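Local coordinates for ABC transporter, substrate binding protein (Polyamine) (Agrobacterium tumefaciens, PDB 4EUO) that binds gamma-amino-butanoic acid (GABA) in the periplasm, probably delivering it to an ABC transporter for uptake, at residues 100-105 / 219-224; 261-266 / 280-285; 177-182 / 198-203; 141-146 / 160-165. All blocks are in the same frame, centred on the assembly; numbering follows the deposited sequence.

Contact 1 of 4, residues 100-105 / 219-224; sequences YYSFVI and AQNITA. With ABU (gamma-amino-butanoic acid), chain E.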
# COMPACT_ATOMS: atom_id res chain seq x y z
N TYR A 100 -6.24 4.38 1.28
CA TYR A 100 -6.57 3.78 0.00
C TYR A 100 -5.56 4.30 -1.00
O TYR A 100 -5.25 5.50 -1.02
CB TYR A 100 -8.02 4.15 -0.33
CG TYR A 100 -8.60 3.59 -1.60
CD1 TYR A 100 -9.20 2.34 -1.61
CD2 TYR A 100 -8.66 4.36 -2.76
CE1 TYR A 100 -9.85 1.86 -2.75
CE2 TYR A 100 -9.28 3.87 -3.92
CZ TYR A 100 -9.90 2.64 -3.89
OH TYR A 100 -10.58 2.18 -5.00
N TYR A 101 -5.00 3.41 -1.83
CA TYR A 101 -3.92 3.82 -2.72
C TYR A 101 -4.02 3.15 -4.06
O TYR A 101 -4.81 2.22 -4.23
CB TYR A 101 -2.55 3.49 -2.06
CG TYR A 101 -2.24 2.02 -1.91
CD1 TYR A 101 -1.55 1.32 -2.90
CD2 TYR A 101 -2.61 1.32 -0.76
CE1 TYR A 101 -1.25 -0.03 -2.76
CE2 TYR A 101 -2.32 -0.04 -0.61
CZ TYR A 101 -1.63 -0.70 -1.60
OH TYR A 101 -1.30 -2.02 -1.47
N SER A 102 -3.12 3.55 -4.98
CA SER A 102 -3.02 2.90 -6.26
C SER A 102 -1.58 2.58 -6.59
O SER A 102 -0.68 3.32 -6.19
CB SER A 102 -3.47 3.85 -7.38
OG SER A 102 -4.86 4.08 -7.26
N PHE A 103 -1.39 1.51 -7.37
CA PHE A 103 -0.17 1.31 -8.10
C PHE A 103 -0.35 2.09 -9.41
O PHE A 103 -1.37 1.92 -10.10
CB PHE A 103 0.09 -0.15 -8.43
CG PHE A 103 0.47 -0.92 -7.21
CD1 PHE A 103 1.76 -0.85 -6.70
CD2 PHE A 103 -0.45 -1.72 -6.57
CE1 PHE A 103 2.11 -1.57 -5.54
CE2 PHE A 103 -0.11 -2.42 -5.42
CZ PHE A 103 1.18 -2.37 -4.93
N VAL A 104 0.60 2.95 -9.72
CA VAL A 104 0.61 3.79 -10.92
C VAL A 104 1.91 3.63 -11.64
O VAL A 104 2.89 3.07 -11.11
CB VAL A 104 0.42 5.27 -10.51
CG1 VAL A 104 -0.94 5.48 -9.84
CG2 VAL A 104 1.54 5.74 -9.57
N ILE A 105 1.96 4.18 -12.86
CA ILE A 105 3.20 4.11 -13.62
C ILE A 105 3.95 5.41 -13.41
O ILE A 105 3.60 6.45 -14.01
CB ILE A 105 2.94 3.81 -15.11
CG1 ILE A 105 2.12 2.51 -15.25
CG2 ILE A 105 4.27 3.69 -15.85
CD1 ILE A 105 1.66 2.20 -16.70
N ALA A 219 -3.36 5.56 -15.96
CA ALA A 219 -4.11 4.68 -16.86
C ALA A 219 -4.15 3.25 -16.31
O ALA A 219 -3.12 2.61 -16.13
CB ALA A 219 -3.48 4.70 -18.26
N GLN A 220 -5.36 2.74 -16.09
CA GLN A 220 -5.60 1.42 -15.47
C GLN A 220 -4.89 1.33 -14.10
O GLN A 220 -4.41 0.27 -13.72
CB GLN A 220 -5.22 0.23 -16.36
CG GLN A 220 -6.01 0.21 -17.69
CD GLN A 220 -5.52 -0.96 -18.49
OE1 GLN A 220 -4.35 -1.11 -18.81
NE2 GLN A 220 -6.43 -1.88 -18.81
N ASN A 221 -4.82 2.43 -13.37
CA ASN A 221 -4.16 2.40 -12.04
C ASN A 221 -4.85 1.32 -11.21
O ASN A 221 -6.07 1.15 -11.31
CB ASN A 221 -4.19 3.76 -11.39
CG ASN A 221 -5.55 4.23 -10.95
OD1 ASN A 221 -5.96 4.03 -9.80
ND2 ASN A 221 -6.27 4.98 -11.84
N ILE A 222 -4.08 0.60 -10.39
CA ILE A 222 -4.60 -0.55 -9.66
C ILE A 222 -4.75 -0.19 -8.21
O ILE A 222 -3.75 0.08 -7.52
CB ILE A 222 -3.67 -1.74 -9.87
CG1 ILE A 222 -3.54 -2.11 -11.36
CG2 ILE A 222 -4.14 -2.95 -9.01
CD1 ILE A 222 -2.31 -3.00 -11.60
N THR A 223 -6.00 -0.18 -7.70
CA THR A 223 -6.24 0.23 -6.32
C THR A 223 -6.15 -0.91 -5.34
O THR A 223 -6.38 -2.09 -5.67
CB THR A 223 -7.62 0.87 -6.15
OG1 THR A 223 -8.63 -0.10 -6.41
CG2 THR A 223 -7.83 2.02 -7.06
N ALA A 224 -5.81 -0.55 -4.10
CA ALA A 224 -5.78 -1.45 -2.97
C ALA A 224 -5.83 -0.58 -1.72
O ALA A 224 -5.93 0.65 -1.83
CB ALA A 224 -4.53 -2.34 -3.00
N ABU E . 1.24 -0.85 1.28
CD ABU E . 1.29 0.52 0.75
CB ABU E . 2.41 1.31 1.38
CG ABU E . 2.40 2.70 0.83
C ABU E . 3.55 3.58 1.26
O ABU E . 3.79 4.67 0.54
OXT ABU E . 4.38 3.26 2.22
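Tyr101 and Ala224 pair on two antiparallel strands beside the ligand: Tyr101 N gives Ala224 O an almost straight bond of 2.9 Å (179° at the hydrogen), and Ala224 N returns one to Tyr101 O. Two residues on, Phe103 and Ile222 form a second hydrogen-bonded pair, Phe103 N lying 2.8 Å from Ile222 O. Between them sits the non-hydrogen-bonded pair of Ser102 and Thr223, with CA atoms only 4.2 Å apart. Ala224 is the most deeply covered residue of the contact. Tyr101 holds CG between its own backbone N and carbonyl carbon (chi1 67°), and its CZ comes to 3.6 Å from Ala224 CB. One face of the ring covers Ala224 O; over the other lies CD of the bound gamma-amino-butanoic acid, 3.9 Å from Tyr101 CE2. On the reverse side of the sheet Ser102 OG donates to Asn221 OD1 (2.8 Å), an oxygen that Gln289 NE2 grips as well. Tyr100 OH lies 3.3 Å from Thr223 OG1, at best a weak bond; the threonine hydroxyl has a stronger partner in Asn291. Contact thins out beyond Asn221, where the chain turns a corner at the partly exposed Ala219 and Gln220, whose side chains do not touch strand 100-105. Strand 96-107 lies between 215-229 and 196-200 in the sheet, while helix 142-149 packs on Ile222 and strand 289-291 borders 215-229.

Contact 2 of 4, residues 261-266 / 280-285; sequences GYAPVN and SLPDQQ. With ABU (gamma-amino-butanoic acid), chain E.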
# COMPACT_ATOMS: atom_id res chain seq x y z
N GLY A 261 -1.02 12.15 -0.39
CA GLY A 261 -1.56 11.88 -1.72
C GLY A 261 -2.34 10.56 -1.76
O GLY A 261 -2.79 10.16 -2.83
N TYR A 262 -2.54 9.91 -0.61
CA TYR A 262 -3.37 8.70 -0.52
C TYR A 262 -4.79 9.13 -0.18
O TYR A 262 -4.98 10.25 0.32
CB TYR A 262 -2.83 7.72 0.55
CG TYR A 262 -1.52 7.09 0.12
CD1 TYR A 262 -1.40 6.49 -1.13
CD2 TYR A 262 -0.39 7.16 0.93
CE1 TYR A 262 -0.20 5.92 -1.54
CE2 TYR A 262 0.82 6.61 0.53
CZ TYR A 262 0.91 6.02 -0.72
OH TYR A 262 2.10 5.56 -1.20
N ALA A 263 -5.78 8.30 -0.48
CA ALA A 263 -7.16 8.64 -0.19
C ALA A 263 -7.54 8.21 1.21
O ALA A 263 -7.10 7.17 1.72
CB ALA A 263 -8.10 8.01 -1.21
N PRO A 264 -8.39 9.01 1.89
CA PRO A 264 -8.85 8.63 3.22
C PRO A 264 -9.84 7.47 3.19
O PRO A 264 -10.49 7.22 2.16
CB PRO A 264 -9.48 9.91 3.75
CG PRO A 264 -9.91 10.65 2.55
CD PRO A 264 -8.99 10.28 1.43
N VAL A 265 -9.96 6.80 4.32
CA VAL A 265 -10.86 5.67 4.55
C VAL A 265 -11.84 5.94 5.67
O VAL A 265 -12.33 5.04 6.33
CB VAL A 265 -10.11 4.32 4.67
CG1 VAL A 265 -9.54 3.91 3.29
CG2 VAL A 265 -8.99 4.42 5.71
N ASN A 266 -12.15 7.24 5.84
CA ASN A 266 -13.23 7.74 6.69
C ASN A 266 -14.09 8.52 5.70
O ASN A 266 -13.57 9.38 4.97
CB ASN A 266 -12.73 8.62 7.82
CG ASN A 266 -13.89 9.05 8.71
OD1 ASN A 266 -14.83 9.70 8.24
ND2 ASN A 266 -13.84 8.69 9.99
N SER A 280 -7.22 14.90 -6.86
CA SER A 280 -6.10 14.12 -7.37
C SER A 280 -5.90 12.78 -6.66
O SER A 280 -4.96 12.06 -7.02
CB SER A 280 -4.82 14.95 -7.23
OG SER A 280 -4.52 15.19 -5.86
N LEU A 281 -6.69 12.49 -5.62
CA LEU A 281 -6.49 11.29 -4.81
C LEU A 281 -6.95 10.05 -5.55
O LEU A 281 -7.79 10.13 -6.46
CB LEU A 281 -7.18 11.43 -3.45
CG LEU A 281 -6.79 12.65 -2.60
CD1 LEU A 281 -7.56 12.66 -1.34
CD2 LEU A 281 -5.26 12.74 -2.32
N PRO A 282 -6.41 8.87 -5.20
CA PRO A 282 -6.73 7.65 -5.97
C PRO A 282 -8.20 7.34 -6.13
O PRO A 282 -8.59 6.82 -7.17
CB PRO A 282 -6.06 6.53 -5.17
CG PRO A 282 -4.94 7.20 -4.50
CD PRO A 282 -5.35 8.62 -4.21
N ASP A 283 -9.03 7.67 -5.14
CA ASP A 283 -10.46 7.38 -5.25
C ASP A 283 -11.20 8.29 -6.25
O ASP A 283 -12.38 8.04 -6.54
CB ASP A 283 -11.12 7.36 -3.87
CG ASP A 283 -11.06 8.65 -3.10
OD1 ASP A 283 -10.32 9.58 -3.52
OD2 ASP A 283 -11.69 8.71 -1.99
N GLN A 284 -10.51 9.30 -6.80
CA GLN A 284 -11.02 10.18 -7.85
C GLN A 284 -10.39 9.90 -9.21
O GLN A 284 -10.83 10.48 -10.21
CB GLN A 284 -10.81 11.66 -7.49
CG GLN A 284 -11.49 12.07 -6.19
CD GLN A 284 -12.99 12.03 -6.28
OE1 GLN A 284 -13.58 12.45 -7.28
NE2 GLN A 284 -13.64 11.52 -5.25
N GLN A 285 -9.37 9.02 -9.29
CA GLN A 285 -8.66 8.75 -10.54
C GLN A 285 -9.32 7.56 -11.21
O GLN A 285 -8.70 6.53 -11.46
CB GLN A 285 -7.17 8.47 -10.23
CG GLN A 285 -6.48 9.65 -9.54
CD GLN A 285 -6.04 10.79 -10.44
OE1 GLN A 285 -5.34 11.73 -9.99
NE2 GLN A 285 -6.30 10.69 -11.73
N ABU E . 1.24 -0.85 1.28
CD ABU E . 1.29 0.52 0.75
CB ABU E . 2.41 1.31 1.38
CG ABU E . 2.40 2.70 0.83
C ABU E . 3.55 3.58 1.26
O ABU E . 3.79 4.67 0.54
OXT ABU E . 4.38 3.26 2.22
O HOH W 1 -2.66 11.56 -5.19
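The loop that carries Tyr262 into the GABA pocket rests, through Gly261, Ala263 and Pro264, on Leu281, Pro282 and Asp283, at the start of a short 3-10 turn. Gly261 follows helix 250-260 with a positive phi of 90°, and its carbonyl oxygen has several neighbours. Pro282 CD presses to 3.3 Å from Gly261 O, Leu281 CD2 also reaches it, and a water donates to Gly261 O at 2.7 Å and its other proton to Ser280 O at 3.0 Å. Asn201 ND2, from helix 201-209, is a further donor to Gly261 O. The remaining contact is van der Waals packing, partly of methyls against oxygens. Leu281 CD1 meets Pro264 CD at 3.9 Å, the two side chains crossing at about a right angle, and Leu281 CD2 lies 3.6 Å from Tyr262 O, a buried carbonyl that has no partner in the model. Ala263 CB faces the carboxylate of Asp283, about equally far from CG, OD1 and OD2, with 3.6 Å from Ala263 CB to Asp283 OD1. CB of Tyr262 points away from 280-285, the ring lies on the ligand side, and Tyr262 OH donates a short bond of 2.6 Å to the ligand's O, which lies near the ring plane. Apolar packing and one water thus join the loops behind a phenol that probably helps disperse the carboxylate's charge, with Arg203 the likely counter-charge.

Contact 3 of 4, residues 177-182 / 198-203; sequences IWWSGG and SVWNGR. With ABU (gamma-amino-butanoic acid), chain E.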
# COMPACT_ATOMS: atom_id res chain seq x y z
N ILE A 177 14.20 -4.36 -12.13
CA ILE A 177 14.93 -4.14 -10.89
C ILE A 177 13.78 -4.06 -9.85
O ILE A 177 12.86 -3.23 -9.99
CB ILE A 177 15.77 -2.85 -10.87
CG1 ILE A 177 16.88 -2.91 -11.93
CG2 ILE A 177 16.38 -2.65 -9.44
CD1 ILE A 177 17.71 -1.67 -12.01
N TRP A 178 13.82 -4.91 -8.84
CA TRP A 178 12.74 -4.97 -7.87
C TRP A 178 12.88 -3.93 -6.79
O TRP A 178 14.01 -3.61 -6.40
CB TRP A 178 12.73 -6.36 -7.22
CG TRP A 178 12.60 -7.47 -8.21
CD1 TRP A 178 13.63 -8.24 -8.72
CD2 TRP A 178 11.40 -7.94 -8.81
NE1 TRP A 178 13.12 -9.16 -9.60
CE2 TRP A 178 11.75 -9.00 -9.69
CE3 TRP A 178 10.04 -7.56 -8.71
CZ2 TRP A 178 10.79 -9.68 -10.44
CZ3 TRP A 178 9.10 -8.25 -9.45
CH2 TRP A 178 9.48 -9.29 -10.31
N TRP A 179 11.74 -3.38 -6.31
CA TRP A 179 11.78 -2.49 -5.15
C TRP A 179 11.22 -3.24 -3.95
O TRP A 179 10.13 -3.83 -4.00
CB TRP A 179 11.11 -1.10 -5.36
CG TRP A 179 9.69 -1.07 -5.85
CD1 TRP A 179 9.28 -0.97 -7.15
CD2 TRP A 179 8.50 -1.00 -5.05
NE1 TRP A 179 7.91 -0.86 -7.22
CE2 TRP A 179 7.40 -0.89 -5.94
CE3 TRP A 179 8.25 -0.99 -3.67
CZ2 TRP A 179 6.09 -0.74 -5.50
CZ3 TRP A 179 6.95 -0.84 -3.24
CH2 TRP A 179 5.88 -0.75 -4.14
N SER A 180 12.01 -3.22 -2.86
CA SER A 180 11.62 -3.90 -1.62
C SER A 180 10.74 -3.06 -0.73
O SER A 180 10.09 -3.60 0.16
CB SER A 180 12.86 -4.27 -0.82
OG SER A 180 13.60 -5.23 -1.54
N GLY A 181 10.79 -1.77 -0.90
CA GLY A 181 10.02 -0.86 -0.07
C GLY A 181 9.91 0.48 -0.74
O GLY A 181 10.47 0.71 -1.81
N GLY A 182 9.20 1.38 -0.08
CA GLY A 182 8.86 2.66 -0.67
C GLY A 182 10.05 3.53 -1.02
O GLY A 182 10.13 4.04 -2.13
N SER A 198 6.00 0.38 -11.77
CA SER A 198 4.73 0.34 -11.03
C SER A 198 5.01 0.62 -9.57
O SER A 198 5.70 -0.17 -8.92
CB SER A 198 4.07 -1.01 -11.18
OG SER A 198 2.90 -0.99 -10.38
N VAL A 199 4.54 1.75 -9.06
CA VAL A 199 4.90 2.23 -7.74
C VAL A 199 3.69 2.70 -6.97
O VAL A 199 2.63 3.00 -7.55
CB VAL A 199 5.93 3.41 -7.85
CG1 VAL A 199 7.23 2.93 -8.51
CG2 VAL A 199 5.34 4.55 -8.68
N TRP A 200 3.83 2.82 -5.64
CA TRP A 200 2.77 3.34 -4.80
C TRP A 200 2.60 4.81 -5.14
O TRP A 200 3.59 5.56 -5.15
CB TRP A 200 3.14 3.17 -3.32
CG TRP A 200 3.20 1.76 -2.83
CD1 TRP A 200 2.37 0.74 -3.16
CD2 TRP A 200 4.08 1.26 -1.81
NE1 TRP A 200 2.69 -0.40 -2.42
CE2 TRP A 200 3.73 -0.09 -1.58
CE3 TRP A 200 5.13 1.82 -1.08
CZ2 TRP A 200 4.40 -0.90 -0.65
CZ3 TRP A 200 5.76 1.05 -0.11
CH2 TRP A 200 5.42 -0.30 0.07
N ASN A 201 1.35 5.27 -5.37
CA ASN A 201 1.17 6.63 -5.88
C ASN A 201 1.73 7.71 -4.97
O ASN A 201 2.31 8.69 -5.45
CB ASN A 201 -0.29 6.89 -6.25
CG ASN A 201 -1.20 7.04 -5.05
OD1 ASN A 201 -1.62 6.05 -4.43
ND2 ASN A 201 -1.46 8.29 -4.67
N GLY A 202 1.55 7.55 -3.68
CA GLY A 202 1.98 8.55 -2.72
C GLY A 202 3.49 8.70 -2.69
O GLY A 202 3.99 9.78 -2.34
N ARG A 203 4.24 7.68 -3.10
CA ARG A 203 5.70 7.81 -3.14
C ARG A 203 6.11 8.79 -4.24
O ARG A 203 7.14 9.47 -4.10
CB ARG A 203 6.34 6.46 -3.35
CG ARG A 203 6.12 5.52 -2.16
CD ARG A 203 7.01 5.92 -0.98
NE ARG A 203 6.61 5.20 0.23
CZ ARG A 203 7.36 5.12 1.32
NH1 ARG A 203 8.56 5.67 1.35
NH2 ARG A 203 6.94 4.41 2.37
N ABU E . 1.24 -0.85 1.28
CD ABU E . 1.29 0.52 0.75
CB ABU E . 2.41 1.31 1.38
CG ABU E . 2.40 2.70 0.83
C ABU E . 3.55 3.58 1.26
O ABU E . 3.79 4.67 0.54
OXT ABU E . 4.38 3.26 2.22
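Trp179 drives the edge of its indole into the face of Trp200, and this edge-to-face pair dominates the aromatic part of the contact. The six-membered rings stand 4.7 Å apart between centroids with planes at 77°, and Trp179 CH2 comes to 3.4 Å from Trp200 CE2, over the middle of the ring system. The opposite face of Trp200 carries the ligand: ABU CB hangs 3.3 Å above the plane of the Trp200 indole, over its centre. Among polar contacts between the segments, Trp179 NE1 donates to Ser198 O across 2.9 Å, with the oxygen near the indole plane; this helps fix the rotation of Trp179. The strands themselves are not neighbours, since strand 132-135 runs between 176-179 and 196-200, so Trp179 has to reach across, and Tyr135 stacks on it. The third kind of contact is a guanidinium lying flat on a glycine: Arg203 CZ is 3.5 Å from Gly182 CA, which sits over the centre of one face. Gly182, in the first turn of helix 182-190, has no side chain to hinder this approach. A bend at chi2 (-74°) turns Arg203 CD toward Gly182 CA, at 3.8 Å. Two hydrogen bonds hold the carboxylate, Arg203 NE to ABU O at 2.9 Å and Arg203 NH2 to ABU OXT at 2.8 Å, the latter almost straight (174°). Charge is thus matched at the carboxylate end through the edge of the guanidinium, while the indole offers an apolar surface to the ligand's methylenes, a division that suits GABA, with a carboxylate at one end of an apolar chain.

Contact 4 of 4, residues 141-146 / 160-165; sequences GVIEAA and LDLDRA. With SO4 (sulfate ion), chain F.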
# COMPACT_ATOMS: atom_id res chain seq x y z
N GLY A 141 -1.00 -6.59 -7.33
CA GLY A 141 -0.49 -5.51 -8.16
C GLY A 141 0.27 -5.94 -9.40
O GLY A 141 -0.14 -5.65 -10.53
N VAL A 142 1.43 -6.60 -9.21
CA VAL A 142 2.29 -6.93 -10.36
C VAL A 142 1.62 -7.96 -11.26
O VAL A 142 1.63 -7.82 -12.50
CB VAL A 142 3.67 -7.40 -9.92
CG1 VAL A 142 4.47 -7.81 -11.14
CG2 VAL A 142 4.40 -6.28 -9.20
N ILE A 143 1.04 -9.01 -10.68
CA ILE A 143 0.39 -10.04 -11.50
C ILE A 143 -0.76 -9.39 -12.28
O ILE A 143 -0.90 -9.64 -13.48
CB ILE A 143 -0.06 -11.19 -10.57
CG1 ILE A 143 1.17 -12.01 -10.13
CG2 ILE A 143 -1.13 -12.08 -11.27
CD1 ILE A 143 0.97 -12.87 -8.91
N GLU A 144 -1.58 -8.56 -11.63
CA GLU A 144 -2.67 -7.89 -12.33
C GLU A 144 -2.13 -6.98 -13.43
O GLU A 144 -2.67 -7.00 -14.55
CB GLU A 144 -3.51 -7.07 -11.34
CG GLU A 144 -4.37 -7.88 -10.36
CD GLU A 144 -3.70 -8.39 -9.10
OE1 GLU A 144 -2.45 -8.31 -8.96
OE2 GLU A 144 -4.46 -8.85 -8.22
N ALA A 145 -1.06 -6.23 -13.18
CA ALA A 145 -0.51 -5.37 -14.21
C ALA A 145 -0.03 -6.19 -15.41
O ALA A 145 -0.26 -5.78 -16.56
CB ALA A 145 0.62 -4.53 -13.64
N ALA A 146 0.63 -7.34 -15.17
CA ALA A 146 1.08 -8.21 -16.27
C ALA A 146 -0.13 -8.70 -17.08
O ALA A 146 -0.08 -8.71 -18.32
CB ALA A 146 1.83 -9.39 -15.69
N LEU A 160 -7.19 -15.25 -10.83
CA LEU A 160 -5.99 -14.93 -11.56
C LEU A 160 -5.47 -16.07 -12.41
O LEU A 160 -5.40 -17.19 -11.92
CB LEU A 160 -4.89 -14.51 -10.59
CG LEU A 160 -5.15 -13.24 -9.79
CD1 LEU A 160 -4.10 -13.13 -8.69
CD2 LEU A 160 -5.22 -11.99 -10.68
N ASP A 161 -5.04 -15.77 -13.64
CA ASP A 161 -4.36 -16.76 -14.47
C ASP A 161 -2.85 -16.56 -14.22
O ASP A 161 -2.18 -15.75 -14.89
CB ASP A 161 -4.74 -16.57 -15.93
CG ASP A 161 -4.21 -17.65 -16.84
OD1 ASP A 161 -3.23 -18.33 -16.45
OD2 ASP A 161 -4.67 -17.71 -18.01
N LEU A 162 -2.34 -17.27 -13.23
CA LEU A 162 -0.95 -17.09 -12.82
C LEU A 162 0.03 -17.48 -13.91
O LEU A 162 0.98 -16.74 -14.15
CB LEU A 162 -0.65 -17.80 -11.50
CG LEU A 162 -1.45 -17.35 -10.29
CD1 LEU A 162 -1.00 -18.12 -9.05
CD2 LEU A 162 -1.30 -15.85 -10.02
N ASP A 163 -0.24 -18.59 -14.63
CA ASP A 163 0.65 -19.03 -15.70
C ASP A 163 0.75 -17.97 -16.76
O ASP A 163 1.86 -17.67 -17.23
CB ASP A 163 0.15 -20.35 -16.29
CG ASP A 163 0.46 -21.58 -15.46
OD1 ASP A 163 1.26 -21.48 -14.50
OD2 ASP A 163 -0.10 -22.66 -15.77
N ARG A 164 -0.38 -17.35 -17.10
CA ARG A 164 -0.37 -16.32 -18.13
C ARG A 164 0.41 -15.09 -17.63
O ARG A 164 1.19 -14.50 -18.38
CB ARG A 164 -1.81 -15.95 -18.48
CG ARG A 164 -1.94 -14.87 -19.52
CD ARG A 164 -3.39 -14.66 -19.86
NE ARG A 164 -3.54 -13.60 -20.85
CZ ARG A 164 -4.68 -13.33 -21.48
NH1 ARG A 164 -5.79 -14.00 -21.19
NH2 ARG A 164 -4.73 -12.37 -22.41
N ALA A 165 0.20 -14.69 -16.36
CA ALA A 165 0.91 -13.55 -15.80
C ALA A 165 2.41 -13.80 -15.79
O ALA A 165 3.17 -12.91 -16.17
CB ALA A 165 0.42 -13.27 -14.39
S SO4 F . -3.13 -20.98 -12.83
O1 SO4 F . -2.94 -21.82 -11.67
O2 SO4 F . -4.08 -21.64 -13.77
O3 SO4 F . -3.68 -19.67 -12.45
O4 SO4 F . -1.82 -20.81 -13.43
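Glu144 turns its flat carboxylate toward Leu160, whose CD2 stops 4.1 Å from Glu144 OE2. The other oxygen, Glu144 OE1, accepts from Gly141 N at 2.8 Å, and that donor stands above the carboxylate plane, 48° out of it. A bend at chi2 (83°) turns CD of Glu144 back toward the start of its own helix, and OE2 is held further by Tyr158 OH and Trp297 NE1, so this buried acid has three donors. A second flat group, the carboxylate of Asp161, is likewise met from above its plane: Arg164 N reaches Asp161 OD1 at 3.1 Å, 60° out of it. Both are helix starts. Asp161 is the N-cap of helix 162-170, and Gly141 is that of helix 142-149, where the bond from Gly141 N to Glu144 forms the N3-to-N-cap half of a capping box. The first turns of the two helices meet through small and branched side chains. Ile143 is at the centre of this packing: its CG2 comes to 3.7 Å from Ala165 CB, its CD1 to 3.9 Å from Leu162 CD2, and Leu160 CD1 closes in at 4.1 Å from Ile143 CG2. Ala146 CB packs against Ala165, nearest its O, and the CA atoms of these two alanines are the nearest pair across the contact. Helix 301-313 covers Ile143 with Ile304 and Trp308. At the N-terminal end of helix 162-170, a sulfate probably from the crystallisation liquor accepts from Leu162 N at 2.9 Å to its O3 and from Asp163 N at 3.0 Å to its O4, with Arg307 as a third donor.

Contact 1 closes a long loop that holds contact 4 and then contact 3; contact 2 follows. Contacts 1 and 3 share one sheet, strand 96-107 pairing with both 215-229 and 196-200, and their centres are 12 Å apart. Contact 2 lies 10 Å from contact 1, centre to centre, its loop bonded to the sheet through Tyr100 with Ala263 and Asn221 with Gln285. Contact 4 sits farther back, 15 Å from contact 1 and 25 Å from contact 2 between centres, meeting the sheet where Ile222 and Phe103 pack on the start of helix 142-149. It is helix packing behind the sheet, while the other three line the GABA pocket with Tyr101, Tyr262, Trp200 and Arg203.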